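Local coordinates for protein tRNA uridine(34) acetyltransferase (Methanocaldococcus infernus, PDB 6IA8) that uses acetyl-CoA and S-adenosyl-L-methionine to form 5-carboxymethyluridine at the wobble position, uridine 34, of tRNAs, at residues A[211-216]-A[247-252]; A[279-284]-A[399-404]; A[423-428]-A[439-444]; A[431-436]-A[511-516]. All blocks are in the same frame, centred on the assembly; numbering follows the deposited sequence.

Interaction 1. Residues A[211-216]-A[247-252]; sequences TRVELG and SGLKVS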
loop_
_atom_site.group_PDB
_atom_site.type_symbol
_atom_site.label_atom_id
_atom_site.label_comp_id
_atom_site.label_asym_id
_atom_site.label_seq_id
_atom_site.Cartn_x
_atom_site.Cartn_y
_atom_site.Cartn_z
ATOM N N THR A 211 2.440 -1.931 8.925
ATOM C CA THR A 211 2.270 -3.047 8.023
ATOM C C THR A 211 2.642 -2.698 6.603
ATOM O O THR A 211 2.806 -3.621 5.797
ATOM C CB THR A 211 0.810 -3.529 8.044
ATOM O OG1 THR A 211 -0.069 -2.426 7.767
ATOM C CG2 THR A 211 0.462 -4.093 9.456
ATOM N N ARG A 212 2.717 -1.399 6.254
ATOM C CA ARG A 212 3.035 -0.975 4.892
ATOM C C ARG A 212 3.960 0.227 4.964
ATOM O O ARG A 212 3.785 1.091 5.823
ATOM C CB ARG A 212 1.778 -0.619 4.084
ATOM C CG ARG A 212 2.041 -0.249 2.620
ATOM C CD ARG A 212 0.743 0.112 1.897
ATOM N NE ARG A 212 0.351 1.504 2.109
ATOM C CZ ARG A 212 -0.834 2.011 1.785
ATOM N NH1 ARG A 212 -1.760 1.242 1.237
ATOM N NH2 ARG A 212 -1.093 3.288 2.018
ATOM N N VAL A 213 4.948 0.275 4.069
ATOM C CA VAL A 213 5.839 1.422 3.945
ATOM C C VAL A 213 5.801 1.918 2.503
ATOM O O VAL A 213 5.978 1.141 1.560
ATOM C CB VAL A 213 7.278 1.075 4.365
ATOM C CG1 VAL A 213 8.214 2.303 4.122
ATOM C CG2 VAL A 213 7.348 0.654 5.792
ATOM N N GLU A 214 5.534 3.202 2.334
ATOM C CA GLU A 214 5.483 3.830 1.024
ATOM C C GLU A 214 6.762 4.633 0.845
ATOM O O GLU A 214 7.035 5.542 1.639
ATOM C CB GLU A 214 4.273 4.752 0.877
ATOM C CG GLU A 214 4.133 5.315 -0.542
ATOM C CD GLU A 214 3.131 6.465 -0.641
ATOM O OE1 GLU A 214 3.539 7.572 -1.059
ATOM O OE2 GLU A 214 1.951 6.255 -0.295
ATOM N N LEU A 215 7.544 4.289 -0.173
ATOM C CA LEU A 215 8.823 4.932 -0.448
ATOM C C LEU A 215 8.594 6.056 -1.447
ATOM O O LEU A 215 7.937 5.847 -2.470
ATOM C CB LEU A 215 9.824 3.918 -1.010
ATOM C CG LEU A 215 10.237 2.796 -0.045
ATOM C CD1 LEU A 215 11.140 1.774 -0.816
ATOM C CD2 LEU A 215 10.961 3.343 1.172
ATOM N N GLY A 216 9.116 7.244 -1.145
ATOM C CA GLY A 216 9.101 8.342 -2.094
ATOM C C GLY A 216 10.124 8.151 -3.203
ATOM O O GLY A 216 11.133 8.868 -3.250
ATOM N N SER A 247 11.791 -8.020 6.034
ATOM C CA SER A 247 11.160 -7.842 7.332
ATOM C C SER A 247 9.652 -8.073 7.268
ATOM O O SER A 247 8.948 -7.798 8.240
ATOM C CB SER A 247 11.477 -6.439 7.845
ATOM O OG SER A 247 12.894 -6.232 7.903
ATOM N N GLY A 248 9.142 -8.570 6.146
ATOM C CA GLY A 248 7.737 -8.925 6.039
ATOM C C GLY A 248 6.796 -7.780 5.731
ATOM O O GLY A 248 5.575 -7.956 5.806
ATOM N N LEU A 249 7.308 -6.610 5.397
ATOM C CA LEU A 249 6.436 -5.461 5.227
ATOM C C LEU A 249 5.959 -5.362 3.779
ATOM O O LEU A 249 6.606 -5.855 2.850
ATOM C CB LEU A 249 7.148 -4.163 5.638
ATOM C CG LEU A 249 7.355 -4.059 7.140
ATOM C CD1 LEU A 249 8.446 -3.014 7.491
ATOM C CD2 LEU A 249 6.058 -3.644 7.863
ATOM N N LYS A 250 4.817 -4.692 3.597
ATOM C CA LYS A 250 4.358 -4.309 2.270
ATOM C C LYS A 250 5.087 -3.065 1.806
ATOM O O LYS A 250 5.331 -2.131 2.588
ATOM C CB LYS A 250 2.856 -4.048 2.279
ATOM C CG LYS A 250 2.060 -5.383 2.623
ATOM C CD LYS A 250 0.578 -5.106 2.980
ATOM C CE LYS A 250 0.406 -4.931 4.486
ATOM N NZ LYS A 250 1.066 -5.982 5.310
ATOM N N VAL A 251 5.358 -3.025 0.508
ATOM C CA VAL A 251 6.177 -1.985 -0.081
ATOM C C VAL A 251 5.383 -1.313 -1.182
ATOM O O VAL A 251 4.972 -1.961 -2.147
ATOM C CB VAL A 251 7.491 -2.544 -0.635
ATOM C CG1 VAL A 251 8.300 -1.446 -1.313
ATOM C CG2 VAL A 251 8.294 -3.229 0.468
ATOM N N SER A 252 5.215 -0.017 -1.060
ATOM C CA SER A 252 4.595 0.823 -2.071
ATOM C C SER A 252 5.592 1.856 -2.580
ATOM O O SER A 252 6.398 2.385 -1.807
ATOM C CB SER A 252 3.361 1.547 -1.472
ATOM O OG SER A 252 2.857 2.493 -2.383
HETATM O O HOH W 1 1.116 3.842 -0.998
#
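Lys250 runs its side chain alongside that of Thr211, in the same direction. A bend at chi3 (-93°) brings CE against the Thr211 carbonyl, and a second at chi4 carries NZ to 3.0 Å from Thr211 O, a weak hydrogen bond. The same oxygen accepts the backbone N of Lys250 at 3.2 Å. The stronger partner of NZ is Arg444 O in the acetyltransferase domain. An alanine at Lys250 would probably leave the Arg444 carbonyl without its lysine donor and open a gap beside Thr211 CB.

Beyond this the backbones pair in parallel: Val213 N binds Lys250 O at 2.9 Å, Ser252 N binds Val213 O, and Leu215 N reaches Ser252 O at 2.8 Å. On the Lys250 face, Arg212 crosses the lysine at about a right angle, CG 3.9 Å from Lys250 CB. Further along, Glu214 CG touches Ser252 OG, and one water bridges that hydroxyl to Glu214 OE2, 2.6 Å from OE2; Lys286 also holds OE2 by a salt bridge. On the other face Val213 CG2 meets Leu249 CD1 at 4.2 Å.

Strands 212-218 and 250-255 are neighbours in the parallel sheet of the radical SAM domain, joined by a beta-alpha-beta crossover through helix 234-245. Leu244 of that helix packs on Val213, Leu249 and Val251, while strands 184-192 and 284-287 flank the pair.

Interaction 2. Residues A[279-284]-A[399-404]; sequences DFMPDM and YEASGG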
loop_
_atom_site.group_PDB
_atom_site.type_symbol
_atom_site.label_atom_id
_atom_site.label_comp_id
_atom_site.label_asym_id
_atom_site.label_seq_id
_atom_site.Cartn_x
_atom_site.Cartn_y
_atom_site.Cartn_z
ATOM N N ASP A 279 15.248 -6.107 -8.481
ATOM C CA ASP A 279 15.615 -5.039 -7.565
ATOM C C ASP A 279 14.411 -4.239 -7.105
ATOM O O ASP A 279 14.480 -3.583 -6.058
ATOM C CB ASP A 279 16.614 -4.103 -8.251
ATOM C CG ASP A 279 18.026 -4.671 -8.294
ATOM O OD1 ASP A 279 18.314 -5.714 -7.696
ATOM O OD2 ASP A 279 18.867 -4.058 -8.943
ATOM N N PHE A 280 13.311 -4.265 -7.857
ATOM C CA PHE A 280 12.147 -3.466 -7.505
ATOM C C PHE A 280 10.975 -4.347 -7.103
ATOM O O PHE A 280 10.878 -4.776 -5.928
ATOM C CB PHE A 280 11.824 -2.543 -8.684
ATOM C CG PHE A 280 12.989 -1.659 -9.085
ATOM C CD1 PHE A 280 13.443 -0.665 -8.242
ATOM C CD2 PHE A 280 13.639 -1.844 -10.293
ATOM C CE1 PHE A 280 14.558 0.161 -8.615
ATOM C CE2 PHE A 280 14.738 -1.026 -10.682
ATOM C CZ PHE A 280 15.176 -0.010 -9.816
ATOM N N MET A 281 10.064 -4.630 -8.022
ATOM C CA MET A 281 8.905 -5.470 -7.747
ATOM C C MET A 281 8.117 -5.014 -6.505
ATOM O O MET A 281 7.874 -5.800 -5.587
ATOM C CB MET A 281 9.340 -6.917 -7.616
ATOM C CG MET A 281 10.386 -7.331 -8.578
ATOM S SD MET A 281 9.883 -7.397 -10.335
ATOM C CE MET A 281 9.189 -9.053 -10.470
ATOM N N PRO A 282 7.653 -3.775 -6.488
ATOM C CA PRO A 282 6.828 -3.315 -5.366
ATOM C C PRO A 282 5.484 -4.015 -5.356
ATOM O O PRO A 282 5.000 -4.468 -6.395
ATOM C CB PRO A 282 6.640 -1.822 -5.642
ATOM C CG PRO A 282 6.677 -1.720 -7.161
ATOM C CD PRO A 282 7.748 -2.770 -7.568
ATOM N N ASP A 283 4.861 -4.037 -4.166
ATOM C CA ASP A 283 3.504 -4.555 -4.029
ATOM C C ASP A 283 2.468 -3.574 -4.561
ATOM O O ASP A 283 1.372 -3.985 -4.958
ATOM C CB ASP A 283 3.171 -4.847 -2.567
ATOM C CG ASP A 283 4.112 -5.845 -1.924
ATOM O OD1 ASP A 283 4.296 -6.886 -2.537
ATOM O OD2 ASP A 283 4.646 -5.545 -0.814
ATOM N N MET A 284 2.768 -2.282 -4.505
ATOM C CA MET A 284 1.782 -1.247 -4.763
ATOM C C MET A 284 2.533 -0.080 -5.367
ATOM O O MET A 284 3.716 0.122 -5.068
ATOM C CB MET A 284 1.052 -0.861 -3.457
ATOM C CG MET A 284 0.123 0.289 -3.551
ATOM S SD MET A 284 -0.604 0.646 -1.936
ATOM C CE MET A 284 -0.613 -0.961 -1.125
ATOM N N TYR A 399 7.306 -14.971 -8.234
ATOM C CA TYR A 399 8.277 -14.114 -8.905
ATOM C C TYR A 399 9.474 -13.873 -8.000
ATOM O O TYR A 399 9.397 -14.014 -6.784
ATOM C CB TYR A 399 7.660 -12.794 -9.360
ATOM C CG TYR A 399 6.957 -11.982 -8.313
ATOM C CD1 TYR A 399 5.650 -12.289 -7.949
ATOM C CD2 TYR A 399 7.584 -10.879 -7.701
ATOM C CE1 TYR A 399 4.970 -11.540 -6.984
ATOM C CE2 TYR A 399 6.895 -10.092 -6.731
ATOM C CZ TYR A 399 5.581 -10.461 -6.395
ATOM O OH TYR A 399 4.837 -9.751 -5.498
ATOM N N GLU A 400 10.604 -13.564 -8.617
ATOM C CA GLU A 400 11.803 -13.219 -7.872
ATOM C C GLU A 400 11.753 -11.745 -7.517
ATOM O O GLU A 400 11.472 -10.922 -8.394
ATOM C CB GLU A 400 13.030 -13.479 -8.733
ATOM C CG GLU A 400 14.343 -13.226 -8.039
ATOM C CD GLU A 400 14.790 -14.402 -7.168
ATOM O OE1 GLU A 400 15.669 -14.198 -6.308
ATOM O OE2 GLU A 400 14.254 -15.520 -7.339
ATOM N N ALA A 401 12.107 -11.411 -6.270
ATOM C CA ALA A 401 12.138 -10.029 -5.802
ATOM C C ALA A 401 13.111 -9.874 -4.644
ATOM O O ALA A 401 13.084 -10.665 -3.693
ATOM C CB ALA A 401 10.746 -9.589 -5.359
ATOM N N SER A 402 13.987 -8.879 -4.754
ATOM C CA SER A 402 14.952 -8.561 -3.708
ATOM C C SER A 402 15.675 -9.820 -3.225
ATOM O O SER A 402 15.783 -10.091 -2.020
ATOM C CB SER A 402 14.261 -7.847 -2.541
ATOM O OG SER A 402 13.620 -6.636 -2.937
ATOM N N GLY A 403 16.173 -10.599 -4.188
ATOM C CA GLY A 403 16.985 -11.761 -3.879
ATOM C C GLY A 403 16.224 -12.962 -3.359
ATOM O O GLY A 403 16.829 -14.013 -3.116
ATOM N N GLY A 404 14.927 -12.847 -3.161
ATOM C CA GLY A 404 14.148 -13.958 -2.651
ATOM C C GLY A 404 12.996 -14.321 -3.565
ATOM O O GLY A 404 12.961 -13.882 -4.721
HETATM O O HOH W 2 15.475 -4.729 -3.781
HETATM O O HOH W 3 10.939 -6.573 -3.888
HETATM O O HOH W 4 6.044 -7.537 -4.514
#
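Met281 fits its side chain against Tyr399 and Ala401 at the tip of a beta hairpin of the acetyltransferase (GNAT) domain, which here meets a loop of the radical SAM domain. Its CB lies 3.8 Å from Ala401 CB. The Met281 and Tyr399 side chains run antiparallel to each other, and the bend at chi3 (-86°) turns the methyl CE back to 3.7 Å from Tyr399 CD2, close also to the carbonyl oxygen of Glu400. An alanine in place of Met281 would keep only the CB contact with Ala401 and would probably open a gap beside the tyrosine ring and the Glu400 carbonyl.

No direct hydrogen bond joins the two segments; water carries the polar link. Ser402 OG donates to a water that is bound to Asp279 O, and accepts from another that also donates to Phe280 O. A third water accepts from Tyr399 OH and donates to Met281 O and Asp283 OD1.

Farther out, the hairpin is held by its own type I' turn from Ala401 to Gly404, with Ala401 N to Gly404 O at 3.0 Å and Gly404 N to Ala401 O at 2.9 Å. Arg426 gives hydrogen bonds to the carbonyls of Ala401 and Ser402, and Trp329 stacks on the Tyr399 ring. Asp283 is fixed through OD2 by Arg444 and by the backbone N of Val251. Its other oxygen, OD1, stands 4.2 Å from Tyr399 OH, and the water between them lies in the plane of the tyrosine ring, 2.7 Å from that OH.

Interaction 3. Residues A[423-428]-A[439-444]; sequences LRLRDP and KTMLVR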
loop_
_atom_site.group_PDB
_atom_site.type_symbol
_atom_site.label_atom_id
_atom_site.label_comp_id
_atom_site.label_asym_id
_atom_site.label_seq_id
_atom_site.Cartn_x
_atom_site.Cartn_y
_atom_site.Cartn_z
ATOM N N LEU A 423 -2.991 -13.582 -0.858
ATOM C CA LEU A 423 -2.014 -13.701 0.212
ATOM C C LEU A 423 -0.630 -13.577 -0.413
ATOM O O LEU A 423 -0.354 -14.193 -1.456
ATOM C CB LEU A 423 -2.149 -15.037 0.945
ATOM C CG LEU A 423 -1.207 -15.337 2.091
ATOM C CD1 LEU A 423 -1.886 -16.311 3.072
ATOM C CD2 LEU A 423 0.124 -15.895 1.638
ATOM N N ARG A 424 0.234 -12.786 0.241
ATOM C CA ARG A 424 1.614 -12.560 -0.188
ATOM C C ARG A 424 2.554 -13.332 0.738
ATOM O O ARG A 424 2.653 -13.023 1.933
ATOM C CB ARG A 424 1.935 -11.072 -0.146
ATOM C CG ARG A 424 1.120 -10.200 -1.077
ATOM C CD ARG A 424 1.658 -8.783 -1.040
ATOM N NE ARG A 424 0.820 -7.779 -1.693
ATOM C CZ ARG A 424 0.773 -7.579 -3.006
ATOM N NH1 ARG A 424 1.437 -8.375 -3.819
ATOM N NH2 ARG A 424 0.009 -6.621 -3.509
ATOM N N LEU A 425 3.154 -14.393 0.213
ATOM C CA LEU A 425 4.076 -15.250 0.949
ATOM C C LEU A 425 5.487 -15.060 0.400
ATOM O O LEU A 425 5.682 -14.991 -0.816
ATOM C CB LEU A 425 3.667 -16.706 0.791
ATOM C CG LEU A 425 4.400 -17.766 1.613
ATOM C CD1 LEU A 425 4.065 -17.630 3.092
ATOM C CD2 LEU A 425 3.983 -19.173 1.115
ATOM N N ARG A 426 6.475 -14.965 1.278
ATOM C CA ARG A 426 7.837 -14.692 0.835
ATOM C C ARG A 426 8.841 -15.646 1.476
ATOM O O ARG A 426 8.796 -15.893 2.690
ATOM C CB ARG A 426 8.224 -13.233 1.150
ATOM C CG ARG A 426 9.713 -12.929 0.818
ATOM C CD ARG A 426 10.070 -11.422 1.043
ATOM N NE ARG A 426 11.496 -11.188 0.824
ATOM C CZ ARG A 426 12.054 -11.027 -0.368
ATOM N NH1 ARG A 426 11.280 -10.991 -1.432
ATOM N NH2 ARG A 426 13.364 -10.854 -0.487
ATOM N N ASP A 427 9.755 -16.166 0.644
ATOM C CA ASP A 427 10.944 -16.869 1.103
ATOM C C ASP A 427 12.028 -15.818 1.190
ATOM O O ASP A 427 12.491 -15.349 0.148
ATOM C CB ASP A 427 11.343 -17.959 0.122
ATOM C CG ASP A 427 12.463 -18.816 0.627
ATOM O OD1 ASP A 427 12.943 -18.612 1.775
ATOM O OD2 ASP A 427 12.856 -19.703 -0.146
ATOM N N PRO A 428 12.437 -15.393 2.370
ATOM C CA PRO A 428 13.283 -14.204 2.465
ATOM C C PRO A 428 14.720 -14.435 2.003
ATOM O O PRO A 428 15.216 -15.555 1.853
ATOM C CB PRO A 428 13.223 -13.846 3.950
ATOM C CG PRO A 428 12.898 -15.140 4.648
ATOM C CD PRO A 428 12.057 -15.939 3.691
ATOM N N LYS A 439 14.941 -20.773 8.296
ATOM C CA LYS A 439 13.849 -21.731 8.195
ATOM C C LYS A 439 12.498 -21.058 8.396
ATOM O O LYS A 439 11.520 -21.706 8.764
ATOM C CB LYS A 439 14.033 -22.860 9.205
ATOM C CG LYS A 439 15.422 -23.540 9.129
ATOM N N THR A 440 12.415 -19.780 8.062
ATOM C CA THR A 440 11.214 -18.989 8.260
ATOM C C THR A 440 10.622 -18.571 6.925
ATOM O O THR A 440 11.350 -18.122 6.038
ATOM C CB THR A 440 11.524 -17.730 9.067
ATOM O OG1 THR A 440 12.039 -18.108 10.337
ATOM C CG2 THR A 440 10.256 -16.887 9.260
ATOM N N MET A 441 9.301 -18.688 6.801
ATOM C CA MET A 441 8.548 -18.109 5.695
ATOM C C MET A 441 7.721 -16.938 6.218
ATOM O O MET A 441 7.248 -16.964 7.353
ATOM C CB MET A 441 7.626 -19.151 5.052
ATOM C CG MET A 441 7.402 -18.957 3.555
ATOM S SD MET A 441 8.639 -19.880 2.561
ATOM C CE MET A 441 8.050 -19.429 0.942
ATOM N N LEU A 442 7.534 -15.911 5.389
ATOM C CA LEU A 442 6.823 -14.704 5.804
ATOM C C LEU A 442 5.499 -14.544 5.058
ATOM O O LEU A 442 5.473 -14.544 3.820
ATOM C CB LEU A 442 7.679 -13.458 5.553
ATOM C CG LEU A 442 9.113 -13.456 6.118
ATOM C CD1 LEU A 442 9.829 -12.200 5.629
ATOM C CD2 LEU A 442 9.074 -13.490 7.628
ATOM N N VAL A 443 4.415 -14.352 5.812
ATOM C CA VAL A 443 3.137 -13.919 5.253
ATOM C C VAL A 443 3.113 -12.400 5.380
ATOM O O VAL A 443 2.861 -11.862 6.453
ATOM C CB VAL A 443 1.948 -14.562 5.963
ATOM C CG1 VAL A 443 0.685 -13.967 5.405
ATOM C CG2 VAL A 443 1.990 -16.080 5.760
ATOM N N ARG A 444 3.403 -11.707 4.285
ATOM C CA ARG A 444 3.459 -10.249 4.298
ATOM C C ARG A 444 2.094 -9.595 4.204
ATOM O O ARG A 444 1.934 -8.447 4.637
ATOM C CB ARG A 444 4.340 -9.760 3.151
ATOM C CG ARG A 444 5.742 -10.423 3.158
ATOM C CD ARG A 444 6.734 -9.667 2.272
ATOM N NE ARG A 444 6.388 -9.736 0.874
ATOM C CZ ARG A 444 5.793 -8.780 0.175
ATOM N NH1 ARG A 444 5.504 -9.016 -1.102
ATOM N NH2 ARG A 444 5.531 -7.598 0.724
#
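Arg426 and Leu442 face each other as a hydrogen-bonded antiparallel pair, with Arg426 N to Leu442 O at 2.8 Å and Leu442 N to Arg426 O at 3.0 Å. Arg444 N adds a third backbone bond, 2.8 Å to Arg424 O. Leu425 and Val443, between them, form a non-hydrogen-bonded pair whose CA atoms come within 4.6 Å.

Apolar contacts gather on the Leu425 face. Leu425 CD1 touches Met441 CG at 3.6 Å and Val443 CG2 at 3.7 Å. The methionine bends at chi2 (91°), which sends SD over the neighbouring strand, and its CE ends 3.7 Å from Asp427 CB. Helix 469-484 covers this side.

The opposite face carries three arginines whose chains pack although their charges are alike. The Arg444 guanidinium has Arg424 CB over one face, near the rim, and Arg426 CB at its edge, 4.0 Å from NE. Acidic partners probably offset the repulsion: Glu406 binds both Arg426 and Arg444, Asp246 takes Arg426, and Asp283 takes Arg444. Arg424 gives hydrogen bonds to the Trp329 carbonyl and to Gln445 OE1, with Asp283 only a long, weak ion partner.

These are the third and fourth strands of the mixed GNAT sheet; the fourth, 440-448, antiparallel to 418-427 and parallel to 489-492 on its other side, continues into Gln445 to Val448, which by similarity bind acetyl-CoA.

Interaction 4. Residues A[431-436]-A[511-516]; sequences PFRKEI and GAYMGK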
loop_
_atom_site.group_PDB
_atom_site.type_symbol
_atom_site.label_atom_id
_atom_site.label_comp_id
_atom_site.label_asym_id
_atom_site.label_seq_id
_atom_site.Cartn_x
_atom_site.Cartn_y
_atom_site.Cartn_z
ATOM N N PRO A 431 17.342 -11.463 5.719
ATOM C CA PRO A 431 16.675 -10.796 6.844
ATOM C C PRO A 431 17.651 -10.458 7.955
ATOM O O PRO A 431 18.733 -11.036 8.063
ATOM C CB PRO A 431 15.652 -11.825 7.313
ATOM C CG PRO A 431 16.287 -13.159 6.940
ATOM C CD PRO A 431 17.008 -12.894 5.619
ATOM N N PHE A 432 17.265 -9.476 8.768
ATOM C CA PHE A 432 18.029 -9.083 9.938
ATOM C C PHE A 432 17.235 -9.158 11.231
ATOM O O PHE A 432 17.839 -9.086 12.290
ATOM C CB PHE A 432 18.557 -7.645 9.782
ATOM C CG PHE A 432 17.470 -6.625 9.600
ATOM C CD1 PHE A 432 16.919 -5.994 10.704
ATOM C CD2 PHE A 432 16.962 -6.334 8.323
ATOM C CE1 PHE A 432 15.903 -5.067 10.540
ATOM C CE2 PHE A 432 15.937 -5.413 8.156
ATOM C CZ PHE A 432 15.421 -4.780 9.263
ATOM N N ARG A 433 15.911 -9.254 11.184
ATOM C CA ARG A 433 15.113 -9.287 12.403
ATOM C C ARG A 433 15.422 -10.554 13.187
ATOM O O ARG A 433 15.570 -11.638 12.608
ATOM C CB ARG A 433 13.622 -9.247 12.054
ATOM C CG ARG A 433 13.065 -7.858 11.606
ATOM C CD ARG A 433 13.129 -6.854 12.762
ATOM N NE ARG A 433 12.334 -7.279 13.916
ATOM C CZ ARG A 433 12.033 -6.491 14.952
ATOM N NH1 ARG A 433 12.439 -5.231 14.967
ATOM N NH2 ARG A 433 11.317 -6.961 15.965
ATOM N N LYS A 434 15.452 -10.415 14.516
ATOM C CA LYS A 434 15.796 -11.529 15.388
ATOM C C LYS A 434 14.849 -12.703 15.195
ATOM O O LYS A 434 15.254 -13.855 15.349
ATOM C CB LYS A 434 15.781 -11.070 16.853
ATOM C CG LYS A 434 14.536 -10.255 17.252
ATOM C CD LYS A 434 14.581 -9.790 18.713
ATOM C CE LYS A 434 14.324 -10.940 19.681
ATOM N NZ LYS A 434 14.126 -10.458 21.085
ATOM N N GLU A 435 13.593 -12.453 14.848
ATOM C CA GLU A 435 12.648 -13.559 14.798
ATOM C C GLU A 435 12.603 -14.259 13.447
ATOM O O GLU A 435 11.890 -15.255 13.316
ATOM C CB GLU A 435 11.251 -13.083 15.198
ATOM C CG GLU A 435 10.757 -11.823 14.545
ATOM C CD GLU A 435 11.204 -10.533 15.248
ATOM O OE1 GLU A 435 12.290 -10.046 14.917
ATOM O OE2 GLU A 435 10.455 -9.952 16.057
ATOM N N ILE A 436 13.368 -13.805 12.459
ATOM C CA ILE A 436 13.390 -14.416 11.131
ATOM C C ILE A 436 14.718 -15.139 10.959
ATOM O O ILE A 436 15.776 -14.507 10.956
ATOM C CB ILE A 436 13.212 -13.373 10.020
ATOM C CG1 ILE A 436 11.953 -12.545 10.268
ATOM C CG2 ILE A 436 13.145 -14.050 8.651
ATOM C CD1 ILE A 436 11.798 -11.342 9.313
ATOM N N GLY A 511 7.724 -11.711 18.867
ATOM C CA GLY A 511 8.310 -10.398 18.659
ATOM C C GLY A 511 7.273 -9.456 18.075
ATOM O O GLY A 511 6.224 -9.185 18.672
ATOM N N ALA A 512 7.558 -8.940 16.886
ATOM C CA ALA A 512 6.681 -7.995 16.216
ATOM C C ALA A 512 5.617 -8.684 15.376
ATOM O O ALA A 512 4.746 -8.004 14.819
ATOM C CB ALA A 512 7.512 -7.066 15.326
ATOM N N TYR A 513 5.661 -10.007 15.281
ATOM C CA TYR A 513 4.824 -10.745 14.351
ATOM C C TYR A 513 3.856 -11.680 15.077
ATOM O O TYR A 513 3.881 -11.826 16.299
ATOM C CB TYR A 513 5.703 -11.568 13.396
ATOM C CG TYR A 513 6.762 -10.760 12.664
ATOM C CD1 TYR A 513 8.010 -10.569 13.231
ATOM C CD2 TYR A 513 6.509 -10.182 11.423
ATOM C CE1 TYR A 513 8.992 -9.836 12.597
ATOM C CE2 TYR A 513 7.484 -9.433 10.782
ATOM C CZ TYR A 513 8.732 -9.263 11.377
ATOM O OH TYR A 513 9.738 -8.527 10.749
ATOM N N MET A 514 3.010 -12.339 14.293
ATOM C CA MET A 514 2.208 -13.463 14.757
ATOM C C MET A 514 2.818 -14.686 14.103
ATOM O O MET A 514 3.058 -14.685 12.893
ATOM C CB MET A 514 0.737 -13.319 14.373
ATOM C CG MET A 514 0.049 -12.149 15.053
ATOM S SD MET A 514 0.109 -12.215 16.843
ATOM C CE MET A 514 -1.036 -13.620 17.138
ATOM N N GLY A 515 3.140 -15.693 14.893
ATOM C CA GLY A 515 3.911 -16.810 14.390
ATOM C C GLY A 515 3.306 -18.157 14.718
ATOM O O GLY A 515 2.570 -18.312 15.689
ATOM N N LYS A 516 3.642 -19.143 13.883
ATOM C CA LYS A 516 3.273 -20.532 14.120
ATOM C C LYS A 516 4.425 -21.444 13.726
ATOM O O LYS A 516 5.067 -21.230 12.698
ATOM C CB LYS A 516 2.031 -20.924 13.318
ATOM C CG LYS A 516 1.594 -22.364 13.515
ATOM C CD LYS A 516 0.522 -22.787 12.517
ATOM C CE LYS A 516 -0.830 -22.227 12.881
ATOM N NZ LYS A 516 -1.875 -22.652 11.914
#
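A type I turn from Arg433 to Ile436, closed by Ile436 N to Arg433 O at 3.1 Å, faces the bend at Gly511 and Ala512 that opens strand 513-517. Gly511 has a positive phi, and its CA lies 3.4 Å from Glu435 OE2, where a CB would collide with that oxygen.

Glu435 carries the contact. Its CG sits in the crowded position between backbone N and carbonyl carbon (chi1 48°), which brings CG to the edge of the Tyr513 ring, 3.3 Å from CD1. The carboxylate then stands steeply to the ring. Arg433 grips it side-on: NE gives 2.9 Å to OE1, and NH2 reaches OE2 at 3.1 Å in a nearly straight bond (175°). OE2 also accepts Ala512 N at 3.2 Å; NH2 comes on the syn side and the amide on the anti side. Arg433 CG passes Tyr513 OH at 3.5 Å, while the hydroxyl itself bonds to Ser247 O.

With arginine and backbone amide both pulling on it, the carboxylate is probably fixed in its rotation and kept ionised. The salt bridge stays within the turn and holds the carboxylate in place; the tie to the start of strand 513-517 is the amide bond to OE2 and the packing against Tyr513.

Interactions 1, 2 and 3 meet at the junction of the radical SAM and acetyltransferase domains. Arg444 of interaction 3 is shared: its O takes Lys250 NZ at 2.7 Å, its NH2 pairs with Asp283 OD2 of interaction 2 at 2.7 Å. Arg426 NH1 reaches Ala401 O at 2.9 Å, linking interaction 3 to the hairpin of interaction 2. Interaction 4 joins the same junction through Tyr513 OH, 2.7 Å from Ser247 O, and packs on interaction 3 where Ile436 CD1 meets Leu442 CD2 at 3.9 Å. The side chains of Lys250 and Arg424 each approach that of Gln445, which by similarity binds acetyl-CoA, to about 3 Å between nearest atoms.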